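Long-range contacts in protein AggB (PDB 4PHX), which forms the minor subunit of type I aggregative adherence fimbriae of Escherichia coli and probably takes part in adhesion to host surfaces: residues B[27-38]-B[79-90]; B[48-56]-B[103-111]. All coordinates share one frame; numbering follows the deposited sequence.

Interaction 1 of 2, residues B[27-38]-B[79-90]; sequences ACREPHDGFHIW and QRGVYRQGEEKQ
Q79 lays its amide flat over the indole of W38, the two planes 6° apart, with CD 3.4 Å from W38 CE2. The bend at chi2 (63°) sets the chain down on the ring: CG sits over the six-membered ring, 3.4 Å from its centroid, in a CH-pi contact almost on the ring normal. The amide cannot easily swivel, because NE2 donates a straight 2.8 Å bond to the carbonyl O of R80, lying in the plane of both groups. H36 does not join the stack: its imidazole, inclined to the indole, takes the rim atom W38 CZ3 over the centre of one face.

Beyond this stack, strands 34-38 and 82-85 run antiparallel as neighbours in one sheet of the Ig-like beta sandwich, with F35 and R84, then I37 and V82, as hydrogen-bonded pairs. I37 and V82 share F35's face, and I37 CG1 rests against V82 CG2 at 3.5 Å; F93, from the opposing sheet, touches I37. D33 and G34 form a classic bulge opposite L117.

Where loop 86-89 passes, F35 turns its ring edge to E88 O and K89 C, CZ lying 3.2 Å from E88 O. The H32 imidazole lies between E87 CA and C28 CB, on opposite faces and both toward the rim, while ND1 donates to E30 O, close to the ring plane. A27 and Q90, an antiparallel non-hydrogen-bonded pair, join strands 20-27 and 90-97 of the opposing sheet; beside them C28, disulfide-bonded to C116, gives its N to K89 O. R84 sends its guanidinium away, to G69 O and W71.

Interaction 2 of 2, residues B[48-56]-B[103-111]; sequences GHYIVQNNR and SAPGEYIFS
Y108 OH is gripped from two sides of the contact: it donates a 2.6 Å bond to the carbonyl O of A104, within its own segment, and receives a long, weak one from N54 ND2 across the contact. This lies at one end of the Ig-like beta sandwich, where strand 49-53, an edge strand of one sheet within this chain, passes strand 107-111 of the other. The two directions differ by 133° and the axes approach to 6.6 Å, so the meeting is one of side chains and loops between the two sheets, with little backbone pairing.

N54 is the main visitor. A chi1 of -174° swings CG away from the backbone N and carries the amide to the turn at 104-106, where ND2 also points at P105 O; that separation is modelled implausibly short, so its exact geometry is doubtful. The amide and the tyrosine ring are inclined at 51°, and N54 CB packs 3.5 Å from Y108 CE1. G106, at backbone angles that call for glycine, carries the chain past the amide. One residue on from N54, N55 is the centre of an inverse gamma turn, and its backbone N donates to E107 O at 3.2 Å.

Toward the middle of the sandwich, polar contacts give way to hydrophobic ones. V52 points at strand 107-111 and crosses F110 at about a right angle. L140 of strand 134-141 packs against both Y108 and F110, and I138 adds to the cover on F110. V52 CG1 reaches Y108 CB at 4.1 Å, while the other methyl, CG2, meets the edge of the F110 ring at CE1, 3.5 Å away.

In the fold
The centres of the two contacts lie about 25 Å apart, on opposite sides of the chain's centre. Interaction 1 pairs neighbouring strands 34-39 and 82-85 of one sheet and, at its A27-Q90 end, 20-27 and 90-97 of the other; interaction 2 joins the two sheets, from strand 49-53 to strand 107-117. Strand 107-117 also flanks 34-39 and serves both: E115 and L117 meet segment 27-38, and C116 closes the disulfide with C28. Strands 34-39 and 49-53 follow each other in the chain, and there the contacts touch, W38 CB standing 3.4 Å from Y50 OH, with V82 CG1 4.1 Å from G48 N. Other subunits pack against interaction 1; none touches interaction 2.

Interaction 1 of 2, residues B[27-38]-B[79-90]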
# COMPACT_ATOMS: atom_id res chain seq x y z
N ALA B 27 9.56 -20.08 28.37
CA ALA B 27 8.84 -21.06 29.17
C ALA B 27 8.80 -20.61 30.62
O ALA B 27 9.77 -20.06 31.13
CB ALA B 27 9.50 -22.41 29.07
N CYS B 28 7.67 -20.82 31.27
CA CYS B 28 7.55 -20.52 32.68
C CYS B 28 6.98 -21.72 33.43
O CYS B 28 5.77 -21.92 33.42
CB CYS B 28 6.65 -19.31 32.86
SG CYS B 28 7.38 -17.82 32.17
N ARG B 29 7.84 -22.51 34.06
CA ARG B 29 7.37 -23.65 34.85
C ARG B 29 6.43 -23.21 35.97
O ARG B 29 5.22 -23.42 35.90
CB ARG B 29 8.55 -24.43 35.44
CG ARG B 29 9.42 -25.14 34.42
CD ARG B 29 8.60 -25.94 33.38
NE ARG B 29 9.47 -26.72 32.51
CZ ARG B 29 9.07 -27.38 31.41
NH1 ARG B 29 7.80 -27.35 31.03
NH2 ARG B 29 9.96 -28.06 30.70
N GLU B 30 6.99 -22.58 36.99
CA GLU B 30 6.25 -22.13 38.17
C GLU B 30 5.03 -21.25 37.82
O GLU B 30 4.94 -20.72 36.70
CB GLU B 30 7.20 -21.41 39.14
CG GLU B 30 8.31 -22.32 39.64
CD GLU B 30 7.86 -23.78 39.77
OE1 GLU B 30 7.07 -24.10 40.69
OE2 GLU B 30 8.28 -24.61 38.94
N PRO B 31 4.07 -21.11 38.76
CA PRO B 31 2.88 -20.30 38.50
C PRO B 31 3.26 -18.86 38.23
O PRO B 31 4.22 -18.36 38.81
CB PRO B 31 2.11 -20.38 39.82
CG PRO B 31 3.16 -20.67 40.84
CD PRO B 31 4.07 -21.62 40.14
N HIS B 32 2.52 -18.19 37.35
CA HIS B 32 2.83 -16.83 37.01
C HIS B 32 1.62 -16.20 36.34
O HIS B 32 0.71 -16.89 35.92
CB HIS B 32 4.00 -16.82 36.02
CG HIS B 32 3.66 -17.42 34.70
ND1 HIS B 32 3.57 -18.79 34.50
CD2 HIS B 32 3.37 -16.85 33.51
CE1 HIS B 32 3.25 -19.02 33.24
NE2 HIS B 32 3.12 -17.86 32.62
N ASP B 33 1.62 -14.88 36.22
CA ASP B 33 0.50 -14.22 35.58
C ASP B 33 0.89 -13.42 34.33
O ASP B 33 0.10 -12.62 33.83
CB ASP B 33 -0.24 -13.33 36.57
CG ASP B 33 -1.12 -14.12 37.51
OD1 ASP B 33 -2.30 -14.35 37.17
OD2 ASP B 33 -0.64 -14.49 38.59
N GLY B 34 2.10 -13.63 33.83
CA GLY B 34 2.52 -12.89 32.66
C GLY B 34 3.94 -13.14 32.18
O GLY B 34 4.68 -13.90 32.81
N PHE B 35 4.29 -12.53 31.05
CA PHE B 35 5.61 -12.65 30.44
C PHE B 35 6.12 -11.27 30.02
O PHE B 35 5.35 -10.39 29.65
CB PHE B 35 5.61 -13.52 29.18
CG PHE B 35 5.05 -14.90 29.35
CD1 PHE B 35 3.70 -15.14 29.14
CD2 PHE B 35 5.88 -15.98 29.59
CE1 PHE B 35 3.18 -16.44 29.25
CE2 PHE B 35 5.37 -17.27 29.69
CZ PHE B 35 4.03 -17.49 29.52
N HIS B 36 7.43 -11.16 29.97
CA HIS B 36 8.13 -9.89 30.00
C HIS B 36 9.44 -10.20 29.31
O HIS B 36 10.22 -11.01 29.83
CB HIS B 36 8.38 -9.68 31.48
CG HIS B 36 9.15 -8.45 31.83
ND1 HIS B 36 9.91 -8.38 32.98
CD2 HIS B 36 9.24 -7.24 31.23
CE1 HIS B 36 10.44 -7.17 33.07
NE2 HIS B 36 10.06 -6.47 32.02
N ILE B 37 9.69 -9.61 28.15
CA ILE B 37 10.96 -9.83 27.44
C ILE B 37 11.54 -8.54 26.92
O ILE B 37 10.82 -7.57 26.73
CB ILE B 37 10.82 -10.79 26.22
CG1 ILE B 37 9.88 -10.19 25.18
CG2 ILE B 37 10.33 -12.14 26.64
CD1 ILE B 37 9.34 -11.22 24.18
N TRP B 38 12.84 -8.54 26.64
CA TRP B 38 13.46 -7.41 25.96
C TRP B 38 14.74 -7.85 25.29
O TRP B 38 15.21 -8.97 25.53
CB TRP B 38 13.73 -6.25 26.93
CG TRP B 38 14.60 -6.60 28.09
CD1 TRP B 38 15.95 -6.38 28.20
CD2 TRP B 38 14.19 -7.22 29.32
NE1 TRP B 38 16.40 -6.83 29.42
CE2 TRP B 38 15.34 -7.36 30.12
CE3 TRP B 38 12.97 -7.69 29.81
CZ2 TRP B 38 15.30 -7.92 31.39
CZ3 TRP B 38 12.93 -8.25 31.07
CH2 TRP B 38 14.08 -8.37 31.85
N GLN B 79 11.96 -1.95 34.11
CA GLN B 79 12.59 -2.59 32.96
C GLN B 79 11.73 -2.40 31.72
O GLN B 79 10.57 -2.80 31.70
CB GLN B 79 12.78 -4.09 33.23
CG GLN B 79 13.32 -4.86 32.03
CD GLN B 79 14.72 -4.39 31.64
OE1 GLN B 79 15.65 -4.43 32.45
NE2 GLN B 79 14.88 -3.94 30.39
N ARG B 80 12.30 -1.76 30.70
CA ARG B 80 11.62 -1.59 29.42
C ARG B 80 11.64 -2.91 28.65
O ARG B 80 12.63 -3.65 28.71
CB ARG B 80 12.30 -0.49 28.59
CG ARG B 80 12.31 0.92 29.23
CD ARG B 80 13.19 1.91 28.42
NE ARG B 80 14.62 1.67 28.63
CZ ARG B 80 15.59 2.16 27.86
NH1 ARG B 80 15.31 2.92 26.81
NH2 ARG B 80 16.85 1.87 28.14
N GLY B 81 10.55 -3.22 27.96
CA GLY B 81 10.45 -4.44 27.17
C GLY B 81 9.05 -4.58 26.62
O GLY B 81 8.29 -3.63 26.60
N VAL B 82 8.69 -5.77 26.15
CA VAL B 82 7.31 -5.99 25.76
C VAL B 82 6.74 -7.09 26.65
O VAL B 82 7.48 -7.92 27.16
CB VAL B 82 7.14 -6.31 24.25
CG1 VAL B 82 7.70 -5.16 23.40
CG2 VAL B 82 7.83 -7.60 23.89
N TYR B 83 5.42 -7.06 26.86
CA TYR B 83 4.77 -7.88 27.87
C TYR B 83 3.48 -8.51 27.33
O TYR B 83 2.98 -8.13 26.27
CB TYR B 83 4.44 -7.04 29.12
CG TYR B 83 2.96 -6.99 29.48
CD1 TYR B 83 2.42 -7.83 30.44
CD2 TYR B 83 2.10 -6.10 28.83
CE1 TYR B 83 1.07 -7.80 30.75
CE2 TYR B 83 0.74 -6.06 29.15
CZ TYR B 83 0.24 -6.92 30.10
OH TYR B 83 -1.11 -6.89 30.41
N ARG B 84 2.97 -9.48 28.08
CA ARG B 84 1.80 -10.26 27.72
C ARG B 84 1.24 -10.89 29.00
O ARG B 84 2.00 -11.47 29.79
CB ARG B 84 2.28 -11.35 26.78
CG ARG B 84 1.24 -12.26 26.31
CD ARG B 84 1.88 -13.35 25.49
NE ARG B 84 0.89 -13.90 24.58
CZ ARG B 84 0.81 -13.57 23.29
NH1 ARG B 84 1.68 -12.71 22.76
NH2 ARG B 84 -0.13 -14.12 22.53
N GLN B 85 -0.06 -10.74 29.24
CA GLN B 85 -0.70 -11.35 30.41
C GLN B 85 -0.91 -12.80 30.10
O GLN B 85 -0.93 -13.18 28.93
CB GLN B 85 -2.05 -10.70 30.71
CG GLN B 85 -2.80 -11.24 31.95
CD GLN B 85 -2.57 -10.41 33.21
OE1 GLN B 85 -2.85 -9.20 33.24
NE2 GLN B 85 -2.05 -11.05 34.26
N GLY B 86 -1.05 -13.63 31.14
CA GLY B 86 -1.39 -15.02 30.93
C GLY B 86 -0.78 -15.96 31.93
O GLY B 86 0.34 -15.76 32.40
N GLU B 87 -1.51 -17.02 32.25
CA GLU B 87 -1.01 -18.04 33.17
C GLU B 87 -0.49 -19.24 32.41
O GLU B 87 0.02 -20.18 33.02
CB GLU B 87 -2.09 -18.49 34.15
CG GLU B 87 -2.66 -17.38 35.00
CD GLU B 87 -3.86 -17.86 35.81
OE1 GLU B 87 -4.68 -17.00 36.21
OE2 GLU B 87 -3.97 -19.08 36.05
N GLU B 88 -0.62 -19.22 31.09
CA GLU B 88 -0.21 -20.38 30.32
C GLU B 88 1.28 -20.59 30.40
O GLU B 88 2.05 -19.67 30.64
CB GLU B 88 -0.68 -20.32 28.85
CG GLU B 88 0.08 -19.36 27.97
CD GLU B 88 -0.60 -18.02 27.91
OE1 GLU B 88 -1.79 -17.94 28.31
OE2 GLU B 88 0.05 -17.04 27.47
N LYS B 89 1.69 -21.81 30.17
CA LYS B 89 3.02 -22.24 30.49
C LYS B 89 4.12 -21.62 29.62
O LYS B 89 5.24 -21.45 30.08
CB LYS B 89 3.07 -23.76 30.45
CG LYS B 89 2.66 -24.42 29.11
CD LYS B 89 1.17 -24.29 28.67
CE LYS B 89 0.17 -24.82 29.67
NZ LYS B 89 -1.16 -24.31 29.29
N GLN B 90 3.82 -21.29 28.38
CA GLN B 90 4.87 -20.71 27.54
C GLN B 90 4.32 -19.74 26.53
O GLN B 90 3.12 -19.63 26.37
CB GLN B 90 5.74 -21.78 26.90
CG GLN B 90 5.12 -22.47 25.74
CD GLN B 90 3.95 -23.32 26.14
OE1 GLN B 90 2.81 -22.84 26.21
NE2 GLN B 90 4.22 -24.60 26.40

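Interaction 2 of 2, residues B[48-56]-B[103-111]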
# COMPACT_ATOMS: atom_id res chain seq x y z
N GLY B 48 9.72 -1.65 22.52
CA GLY B 48 11.09 -2.10 22.54
C GLY B 48 11.53 -2.33 21.10
O GLY B 48 11.35 -3.41 20.52
N HIS B 49 12.10 -1.26 20.53
CA HIS B 49 12.71 -1.25 19.22
C HIS B 49 14.19 -0.92 19.37
O HIS B 49 14.56 -0.03 20.14
CB HIS B 49 12.04 -0.19 18.33
CG HIS B 49 10.60 -0.46 18.04
ND1 HIS B 49 10.09 -0.48 16.76
CD2 HIS B 49 9.56 -0.73 18.87
CE1 HIS B 49 8.80 -0.75 16.81
NE2 HIS B 49 8.45 -0.90 18.08
N TYR B 50 15.03 -1.61 18.62
CA TYR B 50 16.46 -1.59 18.89
C TYR B 50 17.27 -1.47 17.62
O TYR B 50 16.78 -1.75 16.53
CB TYR B 50 16.86 -2.90 19.58
CG TYR B 50 16.06 -3.25 20.82
CD1 TYR B 50 16.54 -2.93 22.09
CD2 TYR B 50 14.86 -3.95 20.72
CE1 TYR B 50 15.83 -3.28 23.24
CE2 TYR B 50 14.14 -4.28 21.84
CZ TYR B 50 14.63 -3.95 23.10
OH TYR B 50 13.91 -4.29 24.21
N ILE B 51 18.54 -1.10 17.77
CA ILE B 51 19.52 -1.16 16.69
C ILE B 51 20.61 -2.15 17.07
O ILE B 51 21.14 -2.09 18.17
CB ILE B 51 20.18 0.22 16.46
CG1 ILE B 51 19.17 1.23 15.93
CG2 ILE B 51 21.37 0.08 15.52
CD1 ILE B 51 19.22 1.39 14.42
N VAL B 52 20.98 -3.03 16.16
CA VAL B 52 21.99 -4.03 16.47
C VAL B 52 23.20 -3.93 15.56
O VAL B 52 23.06 -3.85 14.35
CB VAL B 52 21.41 -5.46 16.36
CG1 VAL B 52 22.48 -6.50 16.62
CG2 VAL B 52 20.26 -5.63 17.31
N GLN B 53 24.39 -3.97 16.17
CA GLN B 53 25.65 -3.85 15.45
C GLN B 53 26.03 -5.12 14.72
O GLN B 53 25.96 -6.21 15.28
CB GLN B 53 26.79 -3.51 16.43
CG GLN B 53 26.81 -2.07 16.91
CD GLN B 53 26.88 -1.08 15.76
OE1 GLN B 53 25.86 -0.61 15.26
NE2 GLN B 53 28.10 -0.75 15.33
N ASN B 54 26.46 -4.96 13.48
CA ASN B 54 27.18 -6.01 12.77
C ASN B 54 28.55 -6.13 13.42
O ASN B 54 29.02 -5.20 14.08
CB ASN B 54 27.35 -5.61 11.31
CG ASN B 54 27.96 -6.71 10.46
OD1 ASN B 54 28.80 -7.49 10.92
ND2 ASN B 54 27.55 -6.77 9.20
N ASN B 55 29.19 -7.27 13.23
CA ASN B 55 30.58 -7.40 13.63
C ASN B 55 31.50 -6.87 12.54
O ASN B 55 32.07 -7.64 11.76
CB ASN B 55 30.92 -8.84 13.98
CG ASN B 55 30.01 -9.39 15.06
OD1 ASN B 55 29.24 -10.31 14.82
ND2 ASN B 55 30.10 -8.81 16.25
N ARG B 56 31.58 -5.54 12.49
CA ARG B 56 32.51 -4.76 11.66
C ARG B 56 32.14 -3.29 11.78
O ARG B 56 30.98 -2.92 11.56
CB ARG B 56 32.45 -5.16 10.19
CG ARG B 56 32.89 -4.04 9.25
CD ARG B 56 32.92 -4.47 7.80
NE ARG B 56 34.15 -5.20 7.45
CZ ARG B 56 34.18 -6.29 6.69
NH1 ARG B 56 33.06 -6.79 6.20
NH2 ARG B 56 35.34 -6.88 6.43
N SER B 103 20.48 -5.10 4.47
CA SER B 103 21.28 -5.84 5.43
C SER B 103 22.70 -6.03 4.95
O SER B 103 22.97 -6.80 4.03
CB SER B 103 20.64 -7.21 5.71
OG SER B 103 20.72 -8.04 4.56
N ALA B 104 23.63 -5.32 5.57
CA ALA B 104 25.01 -5.63 5.35
C ALA B 104 25.20 -7.05 5.83
O ALA B 104 24.68 -7.42 6.88
CB ALA B 104 25.89 -4.69 6.11
N PRO B 105 25.95 -7.86 5.07
CA PRO B 105 26.26 -9.23 5.48
C PRO B 105 27.04 -9.23 6.79
O PRO B 105 27.38 -8.16 7.29
CB PRO B 105 27.16 -9.74 4.34
CG PRO B 105 27.69 -8.50 3.69
CD PRO B 105 26.59 -7.50 3.79
N GLY B 106 27.29 -10.42 7.33
CA GLY B 106 28.09 -10.55 8.55
C GLY B 106 27.31 -11.22 9.65
O GLY B 106 26.34 -11.94 9.40
N GLU B 107 27.74 -11.01 10.89
CA GLU B 107 27.04 -11.60 12.03
C GLU B 107 26.35 -10.54 12.88
O GLU B 107 26.86 -9.44 13.05
CB GLU B 107 28.00 -12.42 12.89
CG GLU B 107 28.44 -13.73 12.26
CD GLU B 107 29.44 -14.48 13.13
OE1 GLU B 107 29.99 -13.87 14.08
OE2 GLU B 107 29.68 -15.67 12.86
N TYR B 108 25.17 -10.87 13.40
CA TYR B 108 24.51 -10.00 14.36
C TYR B 108 24.11 -10.81 15.57
O TYR B 108 23.44 -11.85 15.45
CB TYR B 108 23.28 -9.34 13.75
CG TYR B 108 23.55 -8.48 12.54
CD1 TYR B 108 23.66 -7.10 12.65
CD2 TYR B 108 23.65 -9.04 11.28
CE1 TYR B 108 23.88 -6.32 11.53
CE2 TYR B 108 23.87 -8.28 10.17
CZ TYR B 108 23.99 -6.92 10.29
OH TYR B 108 24.22 -6.18 9.15
N ILE B 109 24.52 -10.35 16.75
CA ILE B 109 24.20 -11.03 17.99
C ILE B 109 22.95 -10.46 18.65
O ILE B 109 22.92 -9.31 19.09
CB ILE B 109 25.36 -10.96 18.99
CG1 ILE B 109 26.60 -11.64 18.42
CG2 ILE B 109 24.97 -11.65 20.28
CD1 ILE B 109 27.88 -11.11 19.00
N PHE B 110 21.91 -11.27 18.73
CA PHE B 110 20.76 -10.90 19.53
C PHE B 110 20.86 -11.49 20.94
O PHE B 110 20.94 -12.70 21.13
CB PHE B 110 19.50 -11.35 18.82
CG PHE B 110 19.28 -10.69 17.49
CD1 PHE B 110 19.32 -9.30 17.37
CD2 PHE B 110 19.05 -11.44 16.35
CE1 PHE B 110 19.12 -8.69 16.15
CE2 PHE B 110 18.85 -10.83 15.12
CZ PHE B 110 18.88 -9.45 15.02
N SER B 111 20.86 -10.62 21.93
CA SER B 111 20.84 -11.09 23.29
C SER B 111 19.48 -10.76 23.87
O SER B 111 19.14 -9.58 23.97
CB SER B 111 21.94 -10.43 24.10
OG SER B 111 21.67 -10.59 25.48